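PDB 2D5K: Dps family protein from Staphylococcus aureus subsp. aureus, which probably stores iron in a dodecameric shell, oxidising it with peroxide, and compacts the nucleoid, as do many members of the Dps family. Local coordinates for residues N13-K25 with V71-E85. Residues are numbered along the deposited sequence; the frame is centred on the assembly and turned at random.
Sequences NQQVANWTVAYTK and VGTLTECLEQSIVKE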
ATOM      1  N   ASN B  13     -27.089  23.361 -10.584  1.00 17.06           N
ATOM      2  CA  ASN B  13     -27.895  23.149  -9.386  1.00 18.53           C
ATOM      3  C   ASN B  13     -28.958  22.078  -9.596  1.00 19.67           C
ATOM      4  O   ASN B  13     -29.307  21.357  -8.663  1.00 20.24           O
ATOM      5  CB  ASN B  13     -28.554  24.452  -8.919  1.00 19.31           C
ATOM      6  CG  ASN B  13     -27.702  25.203  -7.917  1.00 19.61           C
ATOM      7  OD1 ASN B  13     -27.031  24.592  -7.082  1.00 21.07           O
ATOM      8  ND2 ASN B  13     -27.729  26.531  -7.986  1.00 20.91           N
ATOM      9  N   GLN B  14     -29.471  21.974 -10.818  1.00 19.95           N
ATOM     10  CA  GLN B  14     -30.473  20.960 -11.122  1.00 19.52           C
ATOM     11  C   GLN B  14     -29.878  19.590 -10.812  1.00 18.25           C
ATOM     12  O   GLN B  14     -30.555  18.725 -10.258  1.00 16.55           O
ATOM     13  CB  GLN B  14     -30.886  21.032 -12.592  1.00 20.38           C
ATOM     14  CG  GLN B  14     -31.786  19.887 -13.056  1.00 24.14           C
ATOM     15  CD  GLN B  14     -33.166  19.911 -12.412  1.00 27.04           C
ATOM     16  OE1 GLN B  14     -33.930  20.862 -12.589  1.00 27.93           O
ATOM     17  NE2 GLN B  14     -33.489  18.862 -11.664  1.00 21.91           N
ATOM     18  N   GLN B  15     -28.607  19.395 -11.163  1.00 16.59           N
ATOM     19  CA  GLN B  15     -27.950  18.121 -10.897  1.00 16.47           C
ATOM     20  C   GLN B  15     -27.580  17.973  -9.422  1.00 18.04           C
ATOM     21  O   GLN B  15     -27.632  16.873  -8.881  1.00 16.41           O
ATOM     22  CB  GLN B  15     -26.701  17.955 -11.769  1.00 17.96           C
ATOM     23  CG  GLN B  15     -26.992  17.877 -13.267  1.00 15.94           C
ATOM     24  CD  GLN B  15     -28.100  16.891 -13.595  1.00 17.06           C
ATOM     25  OE1 GLN B  15     -28.131  15.776 -13.074  1.00 17.14           O
ATOM     26  NE2 GLN B  15     -29.015  17.299 -14.468  1.00 15.60           N
ATOM     27  N   VAL B  16     -27.201  19.067  -8.765  1.00 19.91           N
ATOM     28  CA  VAL B  16     -26.867  18.972  -7.344  1.00 20.01           C
ATOM     29  C   VAL B  16     -28.120  18.474  -6.630  1.00 19.45           C
ATOM     30  O   VAL B  16     -28.050  17.614  -5.746  1.00 19.00           O
ATOM     31  CB  VAL B  16     -26.453  20.340  -6.743  1.00 21.83           C
ATOM     32  CG1 VAL B  16     -26.241  20.202  -5.236  1.00 22.80           C
ATOM     33  CG2 VAL B  16     -25.172  20.829  -7.395  1.00 22.13           C
ATOM     34  N   ALA B  17     -29.268  19.008  -7.040  1.00 18.00           N
ATOM     35  CA  ALA B  17     -30.554  18.623  -6.468  1.00 19.05           C
ATOM     36  C   ALA B  17     -30.873  17.161  -6.777  1.00 17.12           C
ATOM     37  O   ALA B  17     -31.201  16.392  -5.873  1.00 15.93           O
ATOM     38  CB  ALA B  17     -31.656  19.524  -7.009  1.00 18.61           C
ATOM     39  N   ASN B  18     -30.779  16.780  -8.052  1.00 16.20           N
ATOM     40  CA  ASN B  18     -31.051  15.401  -8.463  1.00 15.32           C
ATOM     41  C   ASN B  18     -30.238  14.383  -7.675  1.00 15.73           C
ATOM     42  O   ASN B  18     -30.774  13.406  -7.161  1.00 15.82           O
ATOM     43  CB  ASN B  18     -30.709  15.170  -9.940  1.00 15.47           C
ATOM     44  CG  ASN B  18     -31.636  15.892 -10.891  1.00 18.53           C
ATOM     45  OD1 ASN B  18     -32.769  16.231 -10.551  1.00 17.98           O
ATOM     46  ND2 ASN B  18     -31.160  16.105 -12.117  1.00 16.42           N
ATOM     47  N   TRP B  19     -28.932  14.612  -7.597  1.00 14.55           N
ATOM     48  CA  TRP B  19     -28.062  13.669  -6.925  1.00 14.25           C
ATOM     49  C   TRP B  19     -28.118  13.692  -5.408  1.00 14.98           C
ATOM     50  O   TRP B  19     -27.767  12.708  -4.760  1.00 15.08           O
ATOM     51  CB  TRP B  19     -26.637  13.831  -7.455  1.00 16.04           C
ATOM     52  CG  TRP B  19     -26.576  13.416  -8.905  1.00 17.04           C
ATOM     53  CD1 TRP B  19     -26.692  14.226 -10.003  1.00 19.49           C
ATOM     54  CD2 TRP B  19     -26.508  12.074  -9.405  1.00 18.69           C
ATOM     55  NE1 TRP B  19     -26.706  13.468 -11.154  1.00 18.97           N
ATOM     56  CE2 TRP B  19     -26.593  12.146 -10.814  1.00 19.58           C
ATOM     57  CE3 TRP B  19     -26.387  10.818  -8.796  1.00 20.33           C
ATOM     58  CZ2 TRP B  19     -26.560  11.007 -11.626  1.00 19.77           C
ATOM     59  CZ3 TRP B  19     -26.354   9.683  -9.605  1.00 22.92           C
ATOM     60  CH2 TRP B  19     -26.441   9.790 -11.006  1.00 23.09           C
ATOM     61  N   THR B  20     -28.575  14.798  -4.840  1.00 14.54           N
ATOM     62  CA  THR B  20     -28.706  14.856  -3.392  1.00 16.20           C
ATOM     63  C   THR B  20     -29.906  13.968  -3.056  1.00 15.28           C
ATOM     64  O   THR B  20     -29.865  13.186  -2.110  1.00 15.88           O
ATOM     65  CB  THR B  20     -28.951  16.292  -2.901  1.00 17.80           C
ATOM     66  OG1 THR B  20     -27.779  17.084  -3.153  1.00 18.75           O
ATOM     67  CG2 THR B  20     -29.242  16.304  -1.407  1.00 17.50           C
ATOM     68  N   VAL B  21     -30.971  14.080  -3.845  1.00 14.77           N
ATOM     69  CA  VAL B  21     -32.152  13.253  -3.616  1.00 14.85           C
ATOM     70  C   VAL B  21     -31.807  11.793  -3.900  1.00 14.69           C
ATOM     71  O   VAL B  21     -32.175  10.900  -3.131  1.00 13.17           O
ATOM     72  CB  VAL B  21     -33.331  13.680  -4.514  1.00 15.61           C
ATOM     73  CG1 VAL B  21     -34.514  12.748  -4.297  1.00 14.84           C
ATOM     74  CG2 VAL B  21     -33.734  15.115  -4.194  1.00 16.80           C
ATOM     75  N   ALA B  22     -31.090  11.552  -4.996  1.00 13.97           N
ATOM     76  CA  ALA B  22     -30.699  10.194  -5.367  1.00 13.56           C
ATOM     77  C   ALA B  22     -29.815   9.567  -4.296  1.00 14.08           C
ATOM     78  O   ALA B  22     -29.891   8.365  -4.038  1.00 14.22           O
ATOM     79  CB  ALA B  22     -29.966  10.205  -6.702  1.00 14.96           C
ATOM     80  N   TYR B  23     -28.976  10.387  -3.673  1.00 15.21           N
ATOM     81  CA  TYR B  23     -28.077   9.913  -2.623  1.00 15.61           C
ATOM     82  C   TYR B  23     -28.863   9.174  -1.541  1.00 14.70           C
ATOM     83  O   TYR B  23     -28.490   8.077  -1.120  1.00 15.91           O
ATOM     84  CB  TYR B  23     -27.336  11.101  -2.004  1.00 17.07           C
ATOM     85  CG  TYR B  23     -26.389  10.724  -0.890  1.00 20.21           C
ATOM     86  CD1 TYR B  23     -25.153  10.133  -1.163  1.00 19.90           C
ATOM     87  CD2 TYR B  23     -26.731  10.953   0.440  1.00 19.88           C
ATOM     88  CE1 TYR B  23     -24.281   9.780  -0.131  1.00 20.91           C
ATOM     89  CE2 TYR B  23     -25.871  10.603   1.476  1.00 22.31           C
ATOM     90  CZ  TYR B  23     -24.651  10.020   1.186  1.00 21.29           C
ATOM     91  OH  TYR B  23     -23.804   9.682   2.216  1.00 23.06           O
ATOM     92  N   THR B  24     -29.954   9.780  -1.095  1.00 14.55           N
ATOM     93  CA  THR B  24     -30.782   9.168  -0.062  1.00 13.84           C
ATOM     94  C   THR B  24     -31.647   8.038  -0.621  1.00 14.22           C
ATOM     95  O   THR B  24     -31.862   7.028   0.052  1.00 13.63           O
ATOM     96  CB  THR B  24     -31.650  10.235   0.642  1.00 15.78           C
ATOM     97  OG1 THR B  24     -30.804  11.049   1.467  1.00 18.42           O
ATOM     98  CG2 THR B  24     -32.720   9.588   1.520  1.00 16.17           C
ATOM     99  N   LYS B  25     -32.134   8.183  -1.850  1.00 15.13           N
ATOM    100  CA  LYS B  25     -32.944   7.113  -2.420  1.00 15.41           C
ATOM    101  C   LYS B  25     -32.088   5.862  -2.571  1.00 15.84           C
ATOM    102  O   LYS B  25     -32.573   4.743  -2.390  1.00 14.54           O
ATOM    103  CB  LYS B  25     -33.534   7.507  -3.781  1.00 17.67           C
ATOM    104  CG  LYS B  25     -34.351   6.373  -4.392  1.00 17.62           C
ATOM    105  CD  LYS B  25     -35.481   6.850  -5.296  1.00 21.46           C
ATOM    106  CE  LYS B  25     -34.985   7.371  -6.620  1.00 20.06           C
ATOM    107  NZ  LYS B  25     -36.139   7.639  -7.541  1.00 19.46           N
ATOM    108  N   VAL B  71     -27.034  24.932  -4.206  1.00 26.53           N
ATOM    109  CA  VAL B  71     -28.188  24.670  -3.350  1.00 28.06           C
ATOM    110  C   VAL B  71     -27.674  23.954  -2.106  1.00 28.50           C
ATOM    111  O   VAL B  71     -27.154  22.840  -2.193  1.00 27.09           O
ATOM    112  CB  VAL B  71     -29.246  23.788  -4.057  1.00 28.72           C
ATOM    113  CG1 VAL B  71     -29.998  24.607  -5.086  1.00 30.96           C
ATOM    114  CG2 VAL B  71     -28.578  22.600  -4.728  1.00 27.95           C
ATOM    115  N   GLY B  72     -27.819  24.598  -0.950  1.00 29.26           N
ATOM    116  CA  GLY B  72     -27.320  24.016   0.284  1.00 27.96           C
ATOM    117  C   GLY B  72     -28.299  23.456   1.300  1.00 25.46           C
ATOM    118  O   GLY B  72     -27.948  23.334   2.470  1.00 26.78           O
ATOM    119  N   THR B  73     -29.515  23.121   0.882  1.00 24.35           N
ATOM    120  CA  THR B  73     -30.491  22.547   1.803  1.00 22.36           C
ATOM    121  C   THR B  73     -31.249  21.421   1.116  1.00 22.52           C
ATOM    122  O   THR B  73     -31.366  21.399  -0.109  1.00 21.46           O
ATOM    123  CB  THR B  73     -31.522  23.589   2.295  1.00 22.15           C
ATOM    124  OG1 THR B  73     -32.402  23.947   1.221  1.00 19.48           O
ATOM    125  CG2 THR B  73     -30.812  24.832   2.820  1.00 21.59           C
ATOM    126  N   LEU B  74     -31.761  20.489   1.911  1.00 21.55           N
ATOM    127  CA  LEU B  74     -32.515  19.359   1.382  1.00 22.32           C
ATOM    128  C   LEU B  74     -33.866  19.824   0.850  1.00 21.46           C
ATOM    129  O   LEU B  74     -34.381  19.296  -0.141  1.00 20.66           O
ATOM    130  CB  LEU B  74     -32.709  18.312   2.479  1.00 22.66           C
ATOM    131  CG  LEU B  74     -31.398  17.735   3.026  1.00 23.24           C
ATOM    132  CD1 LEU B  74     -31.680  16.852   4.232  1.00 23.68           C
ATOM    133  CD2 LEU B  74     -30.697  16.938   1.930  1.00 23.99           C
ATOM    134  N   THR B  75     -34.440  20.820   1.511  1.00 22.81           N
ATOM    135  CA  THR B  75     -35.729  21.353   1.097  1.00 23.77           C
ATOM    136  C   THR B  75     -35.640  21.882  -0.334  1.00 24.46           C
ATOM    137  O   THR B  75     -36.518  21.623  -1.156  1.00 24.20           O
ATOM    138  CB  THR B  75     -36.179  22.496   2.028  1.00 26.01           C
ATOM    139  OG1 THR B  75     -36.178  22.031   3.385  1.00 26.97           O
ATOM    140  CG2 THR B  75     -37.581  22.964   1.657  1.00 26.25           C
ATOM    141  N   GLU B  76     -34.576  22.623  -0.628  1.00 25.00           N
ATOM    142  CA  GLU B  76     -34.385  23.177  -1.965  1.00 26.61           C
ATOM    143  C   GLU B  76     -34.146  22.058  -2.978  1.00 26.27           C
ATOM    144  O   GLU B  76     -34.675  22.094  -4.091  1.00 27.29           O
ATOM    145  CB  GLU B  76     -33.206  24.159  -1.971  1.00 27.73           C
ATOM    146  CG  GLU B  76     -33.484  25.465  -1.228  1.00 30.59           C
ATOM    147  CD  GLU B  76     -32.233  26.306  -1.027  1.00 33.63           C
ATOM    148  OE1 GLU B  76     -31.326  25.865  -0.289  1.00 32.96           O
ATOM    149  OE2 GLU B  76     -32.158  27.410  -1.608  1.00 35.34           O
ATOM    150  N   CYS B  77     -33.358  21.060  -2.591  1.00 25.58           N
ATOM    151  CA  CYS B  77     -33.077  19.940  -3.481  1.00 24.59           C
ATOM    152  C   CYS B  77     -34.361  19.205  -3.874  1.00 24.37           C
ATOM    153  O   CYS B  77     -34.568  18.882  -5.045  1.00 25.09           O
ATOM    154  CB  CYS B  77     -32.095  18.970  -2.819  1.00 23.51           C
ATOM    155  SG  CYS B  77     -30.387  19.586  -2.702  1.00 22.74           S
ATOM    156  N   LEU B  78     -35.227  18.947  -2.898  1.00 23.62           N
ATOM    157  CA  LEU B  78     -36.484  18.257  -3.167  1.00 23.39           C
ATOM    158  C   LEU B  78     -37.360  19.053  -4.130  1.00 25.95           C
ATOM    159  O   LEU B  78     -38.149  18.483  -4.880  1.00 23.96           O
ATOM    160  CB  LEU B  78     -37.251  18.016  -1.863  1.00 23.44           C
ATOM    161  CG  LEU B  78     -36.686  16.960  -0.909  1.00 21.35           C
ATOM    162  CD1 LEU B  78     -37.389  17.042   0.442  1.00 23.70           C
ATOM    163  CD2 LEU B  78     -36.864  15.578  -1.518  1.00 20.80           C
ATOM    164  N   GLU B  79     -37.211  20.374  -4.111  1.00 28.39           N
ATOM    165  CA  GLU B  79     -38.004  21.235  -4.982  1.00 31.46           C
ATOM    166  C   GLU B  79     -37.564  21.179  -6.445  1.00 30.96           C
ATOM    167  O   GLU B  79     -38.399  21.146  -7.347  1.00 32.15           O
ATOM    168  CB  GLU B  79     -37.932  22.689  -4.499  1.00 34.11           C
ATOM    169  CG  GLU B  79     -38.256  22.881  -3.027  1.00 37.77           C
ATOM    170  CD  GLU B  79     -38.247  24.342  -2.606  1.00 40.29           C
ATOM    171  OE1 GLU B  79     -37.294  25.069  -2.970  1.00 41.06           O
ATOM    172  OE2 GLU B  79     -39.190  24.760  -1.901  1.00 41.79           O
ATOM    173  N   GLN B  80     -36.257  21.157  -6.677  1.00 30.11           N
ATOM    174  CA  GLN B  80     -35.730  21.153  -8.040  1.00 29.29           C
ATOM    175  C   GLN B  80     -35.539  19.776  -8.679  1.00 27.54           C
ATOM    176  O   GLN B  80     -35.695  19.622  -9.891  1.00 26.61           O
ATOM    177  CB  GLN B  80     -34.391  21.894  -8.075  1.00 31.11           C
ATOM    178  CG  GLN B  80     -34.392  23.245  -7.379  1.00 35.79           C
ATOM    179  CD  GLN B  80     -33.043  23.933  -7.455  1.00 37.07           C
ATOM    180  OE1 GLN B  80     -32.795  24.924  -6.766  1.00 40.58           O
ATOM    181  NE2 GLN B  80     -32.161  23.415  -8.305  1.00 38.58           N
ATOM    182  N   SER B  81     -35.199  18.784  -7.865  1.00 24.32           N
ATOM    183  CA  SER B  81     -34.938  17.429  -8.351  1.00 22.14           C
ATOM    184  C   SER B  81     -36.003  16.754  -9.217  1.00 21.04           C
ATOM    185  O   SER B  81     -37.194  16.801  -8.905  1.00 22.09           O
ATOM    186  CB  SER B  81     -34.637  16.514  -7.161  1.00 21.49           C
ATOM    187  OG  SER B  81     -34.419  15.180  -7.593  1.00 18.12           O
ATOM    188  N   ILE B  82     -35.566  16.114 -10.301  1.00 19.52           N
ATOM    189  CA  ILE B  82     -36.487  15.374 -11.159  1.00 19.36           C
ATOM    190  C   ILE B  82     -36.492  13.938 -10.640  1.00 18.62           C
ATOM    191  O   ILE B  82     -37.289  13.098 -11.068  1.00 18.45           O
ATOM    192  CB  ILE B  82     -36.061  15.380 -12.650  1.00 20.04           C
ATOM    193  CG1 ILE B  82     -34.693  14.715 -12.818  1.00 20.89           C
ATOM    194  CG2 ILE B  82     -36.065  16.807 -13.179  1.00 21.82           C
ATOM    195  CD1 ILE B  82     -34.322  14.448 -14.265  1.00 22.70           C
ATOM    196  N   VAL B  83     -35.576  13.660  -9.716  1.00 17.84           N
ATOM    197  CA  VAL B  83     -35.494  12.346  -9.093  1.00 16.21           C
ATOM    198  C   VAL B  83     -36.411  12.423  -7.881  1.00 16.81           C
ATOM    199  O   VAL B  83     -36.240  13.288  -7.020  1.00 16.64           O
ATOM    200  CB  VAL B  83     -34.061  12.023  -8.616  1.00 17.87           C
ATOM    201  CG1 VAL B  83     -34.058  10.723  -7.817  1.00 14.37           C
ATOM    202  CG2 VAL B  83     -33.128  11.910  -9.814  1.00 15.72           C
ATOM    203  N   LYS B  84     -37.395  11.535  -7.822  1.00 16.75           N
ATOM    204  CA  LYS B  84     -38.329  11.536  -6.710  1.00 18.66           C
ATOM    205  C   LYS B  84     -37.878  10.574  -5.626  1.00 18.17           C
ATOM    206  O   LYS B  84     -37.117   9.643  -5.888  1.00 18.77           O
ATOM    207  CB  LYS B  84     -39.732  11.177  -7.213  1.00 21.63           C
ATOM    208  CG  LYS B  84     -40.211  12.114  -8.322  1.00 23.21           C
ATOM    209  CD  LYS B  84     -40.111  13.575  -7.880  1.00 29.97           C
ATOM    210  CE  LYS B  84     -40.196  14.548  -9.056  1.00 32.12           C
ATOM    211  NZ  LYS B  84     -41.474  14.424  -9.808  1.00 34.85           N
ATOM    212  N   GLU B  85     -38.335  10.809  -4.402  1.00 16.93           N
ATOM    213  CA  GLU B  85     -37.956   9.951  -3.290  1.00 18.73           C
ATOM    214  C   GLU B  85     -38.558   8.561  -3.427  1.00 20.30           C
ATOM    215  O   GLU B  85     -39.562   8.368  -4.119  1.00 19.89           O
ATOM    216  CB  GLU B  85     -38.383  10.588  -1.966  1.00 18.68           C
ATOM    217  CG  GLU B  85     -37.793  11.973  -1.765  1.00 18.59           C
ATOM    218  CD  GLU B  85     -37.366  12.220  -0.337  1.00 20.67           C
ATOM    219  OE1 GLU B  85     -38.207  12.658   0.478  1.00 19.72           O
ATOM    220  OE2 GLU B  85     -36.183  11.958  -0.032  1.00 20.93           O
TER
HETATM  221  O   HOH W   1     -36.703  21.126 -11.917  1.00 46.64           O
HETATM  222  O   HOH W   2     -34.509  10.435  -1.601  1.00 19.26           O
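V71 enters the contact by its backbone: its N donates to N13 OD1 at 2.9 Å, from above the carbonyl plane, while its CG2 presses against V16 CG1, 3.4 Å away and tighter than usual for two carbons. The short helix 74-80 follows, and C77 lies over A17 with its SG turned to T20 CB. At the helix's end Q80 O accepts a hydrogen bond from Q14 NE2 at 2.9 Å, and a water bridges the same oxygen to Q14 OE1. This is the Dps variation on the ferritin four-helix bundle, a short helix inside the long connection between helices 38-65 and 92-120; its axis lies at 105° to that of residues 13-25, part of helix 5-32. S81 leaves helical geometry, and its CB meets V21 CG2. The loop beyond is held by I82 N, whose bond to N18 OD1 is short and nearly straight (2.8 Å, 167°); Q14 NE2 reaches that oxygen from the opposite face of the amide, while N18 ND2 donates to Q15 OE1 and to Q109 OE1 of helix 92-120, so both ends of the N18 amide are held. V83 packs CG1 against V21 and K25. With CG anti to the backbone N (chi1 178°) and a bend at chi3, K25 brings NZ to K84 O at 2.8 Å, and salt bridges to E98 and D102 hold it too. E85 shares a water with V21 O, and its carboxylate accepts a hydrogen bond from L74 N of a second subunit.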